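Local coordinates for cytoplasmic export protein 1 (PDB 3VWA) that binds tRNA and acts in nuclear tRNA export, where it may collect tRNAs at the nuclear pore complex and deliver them aminoacylated to the translation machinery, at residues F137-I140 against W144-F147; V92-P95 against S101-Q104; T502-G507 against K520-E525. All blocks are in the same frame, centred on the assembly; numbering follows the deposited sequence.

Contact 1 of 3, residues F137-I140 against W144-F147; sequences FINI and WVLF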
ATOM      1  N   PHE A 137      12.430 -15.964   7.535  1.00 23.36           N
ATOM      2  CA  PHE A 137      11.256 -15.150   7.820  1.00 25.80           C
ATOM      3  C   PHE A 137      11.493 -13.725   7.397  1.00 26.12           C
ATOM      4  O   PHE A 137      12.637 -13.306   7.207  1.00 26.80           O
ATOM      5  CB  PHE A 137      10.898 -15.200   9.322  1.00 27.10           C
ATOM      6  CG  PHE A 137      10.368 -16.530   9.758  1.00 26.73           C
ATOM      7  CD1 PHE A 137      11.226 -17.623   9.933  1.00 29.48           C
ATOM      8  CD2 PHE A 137       9.019 -16.707   9.966  1.00 27.39           C
ATOM      9  CE1 PHE A 137      10.735 -18.872  10.294  1.00 27.22           C
ATOM     10  CE2 PHE A 137       8.510 -17.943  10.376  1.00 25.73           C
ATOM     11  CZ  PHE A 137       9.362 -19.014  10.534  1.00 26.93           C
ATOM     12  N   ILE A 138      10.402 -12.992   7.275  1.00 27.79           N
ATOM     13  CA  ILE A 138      10.421 -11.543   6.982  1.00 29.17           C
ATOM     14  C   ILE A 138       9.908 -10.750   8.179  1.00 28.71           C
ATOM     15  O   ILE A 138       8.830 -11.050   8.687  1.00 28.70           O
ATOM     16  CB  ILE A 138       9.442 -11.257   5.859  1.00 26.93           C
ATOM     17  CG1 ILE A 138       9.664 -12.311   4.764  1.00 29.91           C
ATOM     18  CG2 ILE A 138       9.665  -9.828   5.351  1.00 23.68           C
ATOM     19  CD1 ILE A 138       8.482 -12.488   3.850  1.00 34.11           C
ATOM     20  N   ASN A 139      10.605  -9.693   8.574  1.00 27.60           N
ATOM     21  CA  ASN A 139      10.029  -8.870   9.640  1.00 31.07           C
ATOM     22  C   ASN A 139       9.016  -7.895   9.075  1.00 31.09           C
ATOM     23  O   ASN A 139       8.752  -7.967   7.860  1.00 27.57           O
ATOM     24  CB  ASN A 139      11.108  -8.179  10.500  1.00 30.27           C
ATOM     25  CG  ASN A 139      12.064  -7.322   9.692  1.00 32.46           C
ATOM     26  OD1 ASN A 139      11.701  -6.720   8.676  1.00 32.49           O
ATOM     27  ND2 ASN A 139      13.284  -7.217  10.181  1.00 32.35           N
ATOM     28  N   ILE A 140       8.477  -6.963   9.901  1.00 28.55           N
ATOM     29  CA  ILE A 140       7.508  -5.974   9.372  1.00 30.84           C
ATOM     30  C   ILE A 140       8.118  -5.010   8.338  1.00 28.12           C
ATOM     31  O   ILE A 140       7.391  -4.421   7.583  1.00 26.52           O
ATOM     32  CB  ILE A 140       6.756  -5.105  10.440  1.00 31.22           C
ATOM     33  CG1 ILE A 140       7.622  -4.857  11.667  1.00 34.32           C
ATOM     34  CG2 ILE A 140       5.436  -5.778  10.838  1.00 38.16           C
ATOM     35  CD1 ILE A 140       8.640  -3.756  11.530  1.00 30.85           C
ATOM     36  N   TRP A 144      14.860  -9.752   5.635  1.00 23.38           N
ATOM     37  CA  TRP A 144      14.894 -11.211   5.787  1.00 26.91           C
ATOM     38  C   TRP A 144      15.600 -11.495   7.052  1.00 25.79           C
ATOM     39  O   TRP A 144      16.738 -11.070   7.197  1.00 24.27           O
ATOM     40  CB  TRP A 144      15.652 -11.859   4.608  1.00 25.77           C
ATOM     41  CG  TRP A 144      14.885 -11.753   3.308  1.00 28.38           C
ATOM     42  CD1 TRP A 144      13.781 -10.939   3.040  1.00 26.00           C
ATOM     43  CD2 TRP A 144      15.149 -12.470   2.065  1.00 27.61           C
ATOM     44  NE1 TRP A 144      13.341 -11.123   1.778  1.00 29.57           N
ATOM     45  CE2 TRP A 144      14.119 -12.034   1.123  1.00 30.90           C
ATOM     46  CE3 TRP A 144      16.107 -13.419   1.650  1.00 29.79           C
ATOM     47  CZ2 TRP A 144      14.073 -12.511  -0.208  1.00 29.07           C
ATOM     48  CZ3 TRP A 144      16.068 -13.888   0.304  1.00 26.40           C
ATOM     49  CH2 TRP A 144      15.063 -13.439  -0.592  1.00 31.33           C
ATOM     50  N   VAL A 145      14.921 -12.227   7.943  1.00 26.13           N
ATOM     51  CA  VAL A 145      15.418 -12.672   9.255  1.00 26.14           C
ATOM     52  C   VAL A 145      15.455 -14.240   9.457  1.00 29.98           C
ATOM     53  O   VAL A 145      14.755 -14.985   8.759  1.00 29.33           O
ATOM     54  CB  VAL A 145      14.685 -11.928  10.416  1.00 28.29           C
ATOM     55  CG1 VAL A 145      15.069 -10.436  10.435  1.00 29.06           C
ATOM     56  CG2 VAL A 145      13.150 -12.081  10.330  1.00 24.88           C
ATOM     57  N   LEU A 146      16.252 -14.717  10.422  1.00 26.90           N
ATOM     58  CA  LEU A 146      16.540 -16.139  10.554  1.00 28.95           C
ATOM     59  C   LEU A 146      15.994 -16.731  11.837  1.00 32.51           C
ATOM     60  O   LEU A 146      16.019 -16.121  12.904  1.00 33.04           O
ATOM     61  CB  LEU A 146      18.049 -16.415  10.486  1.00 27.29           C
ATOM     62  CG  LEU A 146      18.646 -16.400   9.069  1.00 29.90           C
ATOM     63  CD1 LEU A 146      20.182 -16.471   9.082  1.00 28.92           C
ATOM     64  CD2 LEU A 146      18.027 -17.507   8.197  1.00 26.13           C
ATOM     65  N   PHE A 147      15.460 -17.922  11.684  1.00 30.27           N
ATOM     66  CA  PHE A 147      14.967 -18.654  12.796  1.00 32.48           C
ATOM     67  C   PHE A 147      15.626 -20.032  12.861  1.00 32.71           C
ATOM     68  O   PHE A 147      16.124 -20.548  11.854  1.00 33.70           O
ATOM     69  CB  PHE A 147      13.469 -18.814  12.680  1.00 30.78           C
ATOM     70  CG  PHE A 147      12.892 -19.683  13.732  1.00 32.68           C
ATOM     71  CD1 PHE A 147      12.717 -19.189  15.039  1.00 30.98           C
ATOM     72  CD2 PHE A 147      12.561 -21.026  13.448  1.00 32.15           C
ATOM     73  CE1 PHE A 147      12.182 -19.998  16.043  1.00 33.00           C
ATOM     74  CE2 PHE A 147      12.030 -21.839  14.451  1.00 37.04           C
ATOM     75  CZ  PHE A 147      11.853 -21.322  15.750  1.00 35.56           C
TER
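Phe-137 and Phe-147 reach each other through different first torsions: in Phe-137 CG stands anti to the carbonyl carbon (chi1 -70°), whereas in Phe-147 it is anti to the backbone N (chi1 174°). The two side chains consequently run side by side in the same direction, and CE1 of Phe-137 settles 3.6 Å from CB of Phe-147. Their rings meet obliquely, with centroids 5.9 Å apart and planes at 74°. Phe-43, on strand 39-45, joins both rings, stacked on Phe-147 and edge-to-face with Phe-137.

The backbone evidence identifies a beta hairpin. Phe-137 and Val-145 form an antiparallel hydrogen-bonded pair: Phe-137 N donates to Val-145 O at 2.8 Å, and Val-145 N returns a bond to Phe-137 O at 2.6 Å. Both are nearly straight at the hydrogen, although the second donor is tilted out of the carbonyl plane. Phe-137 O also receives a CA-H...O contact from Trp-144 CA at 3.4 Å. Ile-138 and Trp-144 follow as the non-hydrogen-bonded pair, their side chains on the sheet face opposite that of Phe-137 and Val-145.

Val-145 covers the backbone it pairs with, its CG2 lying 3.4 Å from Phe-137 O. Its other methyl, CG1, meets Asn-139 ND2 at 3.7 Å, a van der Waals touch between methyl and amide nitrogen in which the side chains cross at about a right angle. The amide oxygen OD1 of Asn-139 is instead bonded to Glu-143 N within the hairpin turn, and Trp-144 NE1 is bonded to Thr-280 OG1.

The chemistry thus divides the work: paired amides fix the strand register, the aromatic rings join this hairpin of the kinase-like domain to strand 39-45, and the valine methyls cover its own backbone.

Contact 2 of 3, residues V92-P95 against S101-Q104; sequences VPFP and SLSQ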
ATOM      1  N   VAL A  92       6.837 -13.119   9.354  1.00 30.79           N
ATOM      2  CA  VAL A  92       6.077 -13.772   8.289  1.00 31.45           C
ATOM      3  C   VAL A  92       7.007 -14.821   7.691  1.00 30.05           C
ATOM      4  O   VAL A  92       8.172 -14.538   7.391  1.00 28.37           O
ATOM      5  CB  VAL A  92       5.568 -12.750   7.225  1.00 34.45           C
ATOM      6  CG1 VAL A  92       4.933 -13.457   6.022  1.00 36.43           C
ATOM      7  CG2 VAL A  92       4.495 -11.865   7.852  1.00 33.60           C
ATOM      8  N   PRO A  93       6.556 -16.067   7.610  1.00 30.20           N
ATOM      9  CA  PRO A  93       7.477 -17.015   6.979  1.00 30.77           C
ATOM     10  C   PRO A  93       7.605 -16.749   5.469  1.00 27.28           C
ATOM     11  O   PRO A  93       6.657 -16.388   4.835  1.00 29.85           O
ATOM     12  CB  PRO A  93       6.842 -18.372   7.248  1.00 35.17           C
ATOM     13  CG  PRO A  93       5.381 -18.086   7.468  1.00 39.15           C
ATOM     14  CD  PRO A  93       5.259 -16.663   7.962  1.00 35.83           C
ATOM     15  N   PHE A  94       8.795 -16.876   4.936  1.00 27.62           N
ATOM     16  CA  PHE A  94       9.039 -16.618   3.556  1.00 29.88           C
ATOM     17  C   PHE A  94       8.027 -17.363   2.687  1.00 31.76           C
ATOM     18  O   PHE A  94       7.808 -18.550   2.881  1.00 31.46           O
ATOM     19  CB  PHE A  94      10.462 -17.030   3.241  1.00 28.22           C
ATOM     20  CG  PHE A  94      10.910 -16.593   1.907  1.00 32.01           C
ATOM     21  CD1 PHE A  94      11.643 -15.437   1.764  1.00 34.38           C
ATOM     22  CD2 PHE A  94      10.615 -17.361   0.775  1.00 31.31           C
ATOM     23  CE1 PHE A  94      12.067 -15.033   0.505  1.00 33.99           C
ATOM     24  CE2 PHE A  94      11.055 -16.977  -0.444  1.00 30.79           C
ATOM     25  CZ  PHE A  94      11.770 -15.795  -0.587  1.00 30.34           C
ATOM     26  N   PRO A  95       7.377 -16.649   1.757  1.00 34.70           N
ATOM     27  CA  PRO A  95       6.339 -17.254   0.878  1.00 36.41           C
ATOM     28  C   PRO A  95       6.967 -18.002  -0.276  1.00 33.10           C
ATOM     29  O   PRO A  95       7.120 -17.475  -1.392  1.00 33.99           O
ATOM     30  CB  PRO A  95       5.522 -16.051   0.406  1.00 34.20           C
ATOM     31  CG  PRO A  95       6.439 -14.887   0.537  1.00 37.40           C
ATOM     32  CD  PRO A  95       7.390 -15.186   1.668  1.00 34.83           C
ATOM     33  N   SER A 101       6.729 -15.378  -8.239  1.00 43.71           N
ATOM     34  CA  SER A 101       6.570 -13.951  -8.341  1.00 42.68           C
ATOM     35  C   SER A 101       7.801 -13.199  -7.953  1.00 38.36           C
ATOM     36  O   SER A 101       8.221 -12.366  -8.725  1.00 36.88           O
ATOM     37  CB  SER A 101       5.407 -13.452  -7.509  1.00 44.30           C
ATOM     38  OG  SER A 101       4.223 -13.700  -8.222  1.00 51.47           O
ATOM     39  N   LEU A 102       8.367 -13.479  -6.772  1.00 37.75           N
ATOM     40  CA  LEU A 102       9.435 -12.626  -6.194  1.00 33.72           C
ATOM     41  C   LEU A 102      10.701 -12.732  -7.012  1.00 31.87           C
ATOM     42  O   LEU A 102      11.434 -11.784  -7.098  1.00 28.25           O
ATOM     43  CB  LEU A 102       9.783 -13.042  -4.770  1.00 34.00           C
ATOM     44  CG  LEU A 102       8.680 -12.972  -3.727  1.00 38.34           C
ATOM     45  CD1 LEU A 102       9.253 -13.671  -2.519  1.00 37.19           C
ATOM     46  CD2 LEU A 102       8.299 -11.520  -3.439  1.00 36.05           C
ATOM     47  N   SER A 103      10.906 -13.907  -7.622  1.00 34.48           N
ATOM     48  CA  SER A 103      12.008 -14.227  -8.558  1.00 35.05           C
ATOM     49  C   SER A 103      12.046 -13.271  -9.718  1.00 33.37           C
ATOM     50  O   SER A 103      13.079 -13.063 -10.310  1.00 37.08           O
ATOM     51  CB  SER A 103      11.751 -15.599  -9.176  1.00 37.45           C
ATOM     52  OG  SER A 103      12.402 -16.596  -8.475  1.00 41.30           O
ATOM     53  N   GLN A 104      10.888 -12.719 -10.072  1.00 35.42           N
ATOM     54  CA  GLN A 104      10.795 -11.733 -11.147  1.00 34.23           C
ATOM     55  C   GLN A 104      11.566 -10.440 -10.892  1.00 34.59           C
ATOM     56  O   GLN A 104      11.995  -9.783 -11.823  1.00 38.13           O
ATOM     57  CB  GLN A 104       9.326 -11.462 -11.469  1.00 38.30           C
ATOM     58  CG  GLN A 104       8.654 -12.677 -12.129  1.00 43.76           C
ATOM     59  CD  GLN A 104       7.328 -12.380 -12.823  1.00 48.48           C
ATOM     60  OE1 GLN A 104       6.778 -11.288 -12.723  1.00 54.08           O
ATOM     61  NE2 GLN A 104       6.795 -13.379 -13.518  1.00 51.51           N
TER
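Phe-94 and Leu-102 extend toward each other from opposite directions, and CD1 of the leucine comes obliquely to the CZ end of the phenylalanine ring, the two atoms 3.8 Å apart. The phenylalanine torsion explains this reach: with CG anti to the backbone N (chi1 -170°), the ring projects beyond the end of strand 92-93 toward helix 99-102. Leu-102 points its CB toward the facing segment, and the same CD1 methyl also approaches Pro-95 CG at 4.3 Å. A single leucine branch therefore touches both an aromatic ring and a proline ring.

The backbones remain well separated; even the nearest CA atoms, those of Pro-95 and Leu-102, are 9.0 Å apart. Only 94 Å² of surface is buried in all, more than half of it on Leu-102, which marks a slender side-chain bridge between the two segments.

Further aromatic groups define the setting of Phe-94. Trp-144, from the adjoining hairpin, meets its ring edge-to-face, and Trp-96 meets it with planes at about 50°. Leu-102 also touches Thr-280, which lies in a loop.

With carbon meeting carbon throughout, the attraction is dispersive and hydrophobic, and burial of Phe-94 and Leu-102, more than any directional bond, joins the short helix to the loop that follows strand 92-93.

Contact 3 of 3, residues T502-G507 against K520-E525; sequences TVIAPG and KILFEE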
ATOM      1  N   THR A 502     -41.274  24.899 -22.826  1.00 23.64           N
ATOM      2  CA  THR A 502     -40.774  26.239 -23.005  1.00 24.04           C
ATOM      3  C   THR A 502     -39.334  26.487 -22.531  1.00 25.61           C
ATOM      4  O   THR A 502     -38.765  27.556 -22.796  1.00 24.18           O
ATOM      5  CB  THR A 502     -41.749  27.284 -22.398  1.00 24.62           C
ATOM      6  OG1 THR A 502     -42.148  26.895 -21.076  1.00 27.13           O
ATOM      7  CG2 THR A 502     -42.981  27.399 -23.213  1.00 24.25           C
ATOM      8  N   VAL A 503     -38.740  25.529 -21.805  1.00 28.12           N
ATOM      9  CA  VAL A 503     -37.282  25.507 -21.602  1.00 24.69           C
ATOM     10  C   VAL A 503     -36.590  25.018 -22.894  1.00 27.47           C
ATOM     11  O   VAL A 503     -35.566  25.547 -23.296  1.00 25.29           O
ATOM     12  CB  VAL A 503     -36.845  24.559 -20.454  1.00 26.29           C
ATOM     13  CG1 VAL A 503     -35.320  24.428 -20.478  1.00 26.65           C
ATOM     14  CG2 VAL A 503     -37.365  25.029 -19.072  1.00 23.91           C
ATOM     15  N   ILE A 504     -37.108  23.958 -23.506  1.00 25.95           N
ATOM     16  CA  ILE A 504     -36.561  23.489 -24.785  1.00 26.90           C
ATOM     17  C   ILE A 504     -36.812  24.418 -25.938  1.00 28.88           C
ATOM     18  O   ILE A 504     -35.879  24.789 -26.658  1.00 31.26           O
ATOM     19  CB  ILE A 504     -37.090  22.117 -25.163  1.00 25.90           C
ATOM     20  CG1 ILE A 504     -36.600  21.090 -24.113  1.00 26.15           C
ATOM     21  CG2 ILE A 504     -36.578  21.736 -26.559  1.00 28.60           C
ATOM     22  CD1 ILE A 504     -37.383  19.811 -24.036  1.00 26.04           C
ATOM     23  N   ALA A 505     -38.054  24.831 -26.111  1.00 26.67           N
ATOM     24  CA  ALA A 505     -38.431  25.395 -27.393  1.00 26.93           C
ATOM     25  C   ALA A 505     -37.613  26.583 -27.940  1.00 26.82           C
ATOM     26  O   ALA A 505     -37.470  26.714 -29.135  1.00 27.33           O
ATOM     27  CB  ALA A 505     -39.947  25.684 -27.412  1.00 26.28           C
ATOM     28  N   PRO A 506     -37.099  27.481 -27.070  1.00 27.16           N
ATOM     29  CA  PRO A 506     -36.299  28.589 -27.593  1.00 24.49           C
ATOM     30  C   PRO A 506     -35.081  28.183 -28.444  1.00 26.42           C
ATOM     31  O   PRO A 506     -34.643  28.931 -29.339  1.00 27.09           O
ATOM     32  CB  PRO A 506     -35.880  29.338 -26.315  1.00 26.24           C
ATOM     33  CG  PRO A 506     -37.080  29.144 -25.416  1.00 27.26           C
ATOM     34  CD  PRO A 506     -37.544  27.722 -25.690  1.00 22.75           C
ATOM     35  N   GLY A 507     -34.514  27.020 -28.143  1.00 25.80           N
ATOM     36  CA  GLY A 507     -33.335  26.531 -28.832  1.00 26.58           C
ATOM     37  C   GLY A 507     -33.646  26.180 -30.287  1.00 27.42           C
ATOM     38  O   GLY A 507     -32.741  26.196 -31.154  1.00 23.86           O
ATOM     39  N   LYS A 520     -34.547  20.636 -32.176  1.00 32.52           N
ATOM     40  CA  LYS A 520     -35.745  20.118 -32.845  1.00 34.05           C
ATOM     41  C   LYS A 520     -35.951  18.621 -32.528  1.00 31.06           C
ATOM     42  O   LYS A 520     -37.065  18.174 -32.255  1.00 29.45           O
ATOM     43  CB  LYS A 520     -35.706  20.361 -34.364  1.00 37.00           C
ATOM     44  CG  LYS A 520     -36.955  19.841 -35.064  1.00 40.16           C
ATOM     45  CD  LYS A 520     -37.175  20.478 -36.437  1.00 44.79           C
ATOM     46  CE  LYS A 520     -36.916  19.467 -37.536  1.00 43.70           C
ATOM     47  NZ  LYS A 520     -37.975  18.427 -37.567  1.00 42.49           N
ATOM     48  N   ILE A 521     -34.858  17.872 -32.507  1.00 31.37           N
ATOM     49  CA  ILE A 521     -34.943  16.442 -32.324  1.00 31.83           C
ATOM     50  C   ILE A 521     -35.326  16.169 -30.866  1.00 30.63           C
ATOM     51  O   ILE A 521     -36.115  15.324 -30.573  1.00 31.43           O
ATOM     52  CB  ILE A 521     -33.622  15.760 -32.744  1.00 32.46           C
ATOM     53  CG1 ILE A 521     -33.363  15.927 -34.257  1.00 34.97           C
ATOM     54  CG2 ILE A 521     -33.665  14.282 -32.403  1.00 34.03           C
ATOM     55  CD1 ILE A 521     -31.941  15.502 -34.718  1.00 34.10           C
ATOM     56  N   LEU A 522     -34.771  16.948 -29.958  1.00 32.34           N
ATOM     57  CA  LEU A 522     -35.051  16.843 -28.547  1.00 29.45           C
ATOM     58  C   LEU A 522     -36.491  17.173 -28.243  1.00 25.85           C
ATOM     59  O   LEU A 522     -37.203  16.429 -27.568  1.00 23.74           O
ATOM     60  CB  LEU A 522     -34.151  17.873 -27.884  1.00 29.87           C
ATOM     61  CG  LEU A 522     -33.620  17.703 -26.463  1.00 31.01           C
ATOM     62  CD1 LEU A 522     -33.803  19.008 -25.696  1.00 27.51           C
ATOM     63  CD2 LEU A 522     -34.018  16.446 -25.694  1.00 26.67           C
ATOM     64  N   PHE A 523     -36.924  18.322 -28.751  1.00 24.67           N
ATOM     65  CA  PHE A 523     -38.291  18.768 -28.649  1.00 23.58           C
ATOM     66  C   PHE A 523     -39.309  17.717 -29.061  1.00 27.20           C
ATOM     67  O   PHE A 523     -40.323  17.508 -28.359  1.00 27.63           O
ATOM     68  CB  PHE A 523     -38.441  19.987 -29.565  1.00 22.65           C
ATOM     69  CG  PHE A 523     -39.687  20.795 -29.323  1.00 24.16           C
ATOM     70  CD1 PHE A 523     -40.024  21.232 -28.029  1.00 26.23           C
ATOM     71  CD2 PHE A 523     -40.522  21.162 -30.387  1.00 25.79           C
ATOM     72  CE1 PHE A 523     -41.174  22.004 -27.804  1.00 24.39           C
ATOM     73  CE2 PHE A 523     -41.660  21.937 -30.169  1.00 26.89           C
ATOM     74  CZ  PHE A 523     -41.979  22.393 -28.867  1.00 23.16           C
ATOM     75  N   GLU A 524     -39.087  17.091 -30.220  1.00 27.32           N
ATOM     76  CA  GLU A 524     -40.039  16.064 -30.712  1.00 31.88           C
ATOM     77  C   GLU A 524     -40.128  14.909 -29.756  1.00 29.75           C
ATOM     78  O   GLU A 524     -41.202  14.358 -29.503  1.00 31.69           O
ATOM     79  CB  GLU A 524     -39.594  15.434 -32.045  1.00 34.28           C
ATOM     80  CG  GLU A 524     -39.088  16.390 -33.073  1.00 44.70           C
ATOM     81  CD  GLU A 524     -40.141  16.811 -34.050  1.00 55.88           C
ATOM     82  OE1 GLU A 524     -39.794  16.958 -35.257  1.00 57.25           O
ATOM     83  OE2 GLU A 524     -41.298  17.000 -33.607  1.00 56.49           O
ATOM     84  N   GLU A 525     -38.978  14.495 -29.252  1.00 30.49           N
ATOM     85  CA  GLU A 525     -38.989  13.376 -28.323  1.00 28.59           C
ATOM     86  C   GLU A 525     -39.800  13.744 -27.032  1.00 29.63           C
ATOM     87  O   GLU A 525     -40.542  12.915 -26.490  1.00 26.36           O
ATOM     88  CB  GLU A 525     -37.538  12.958 -28.047  1.00 30.97           C
ATOM     89  CG  GLU A 525     -37.387  11.901 -26.950  1.00 34.48           C
ATOM     90  CD  GLU A 525     -35.940  11.622 -26.575  1.00 38.84           C
ATOM     91  OE1 GLU A 525     -35.765  10.795 -25.637  1.00 44.84           O
ATOM     92  OE2 GLU A 525     -34.986  12.188 -27.218  1.00 34.52           O
TER
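Ile-504 has the most surface buried here, 74 Å², followed by Phe-523 with 63 Å² and Leu-522 with 35 Å². These three side chains carry the packing between the end of helix 493-504 and helix 513-536. Within segments 502-507 and 520-525 the nearest CA atoms are those of Ile-504 and Phe-523, 6.3 Å apart.

Ile-504 divides its branches between the two partners. Its CG1 meets Leu-522 CD1 at 3.8 Å, while its CG2 lies 3.8 Å from Phe-523 CD1, approaching the ring obliquely. The isoleucine torsions account for the split, since CG2 is anti to the backbone N and CG1 anti to the carbonyl carbon (chi1 -64°). In Phe-523, CG is anti to the backbone N (chi1 -165°), which carries the ring across to the other segment, where CE1 also touches Ala-505 CB at 3.9 Å. Thus neighbouring atoms of the ring, CD1 and CE1, meet Ile-504 and Ala-505 in turn.

Cutting Ile-504 back to an alanine removes CG1, CG2 and CD1, and would probably open a gap beside Leu-522 CD1 and let the Phe-523 ring turn more freely.

The layer continues into the preceding helix 474-487, where Leu-484 touches both Ile-504 and Leu-522. Both segments belong to HEAT repeat 2, and their contact is the helix-to-helix packing within that repeat.

Every touch among Ile-504, Ala-505, Leu-522 and Phe-523 is carbon against carbon, so the two helices of the repeat associate here through hydrophobic burial and shape, without directional bonds.

Overall arrangement
Along the chain the order is contact 2, contact 1, then contact 3, each closing before the next opens. The first two have centres 12 Å apart and both reach one antiparallel three-stranded sheet, in which strand 136-138 lies between strands 92-93 and 144-146. They touch directly: Ile-138 N is 2.7 Å from Val-92 O, a probable hydrogen bond. Contact 3 lies on the opposite side of the chain's centre, its own centre 71 Å from that of contact 1 and 64 Å from that of contact 2. The set thus samples both parts of this elongated fragment of the tRNA-binding protein, the N-terminal kinase-like domain and the C-terminal end of the helical HEAT-repeat array.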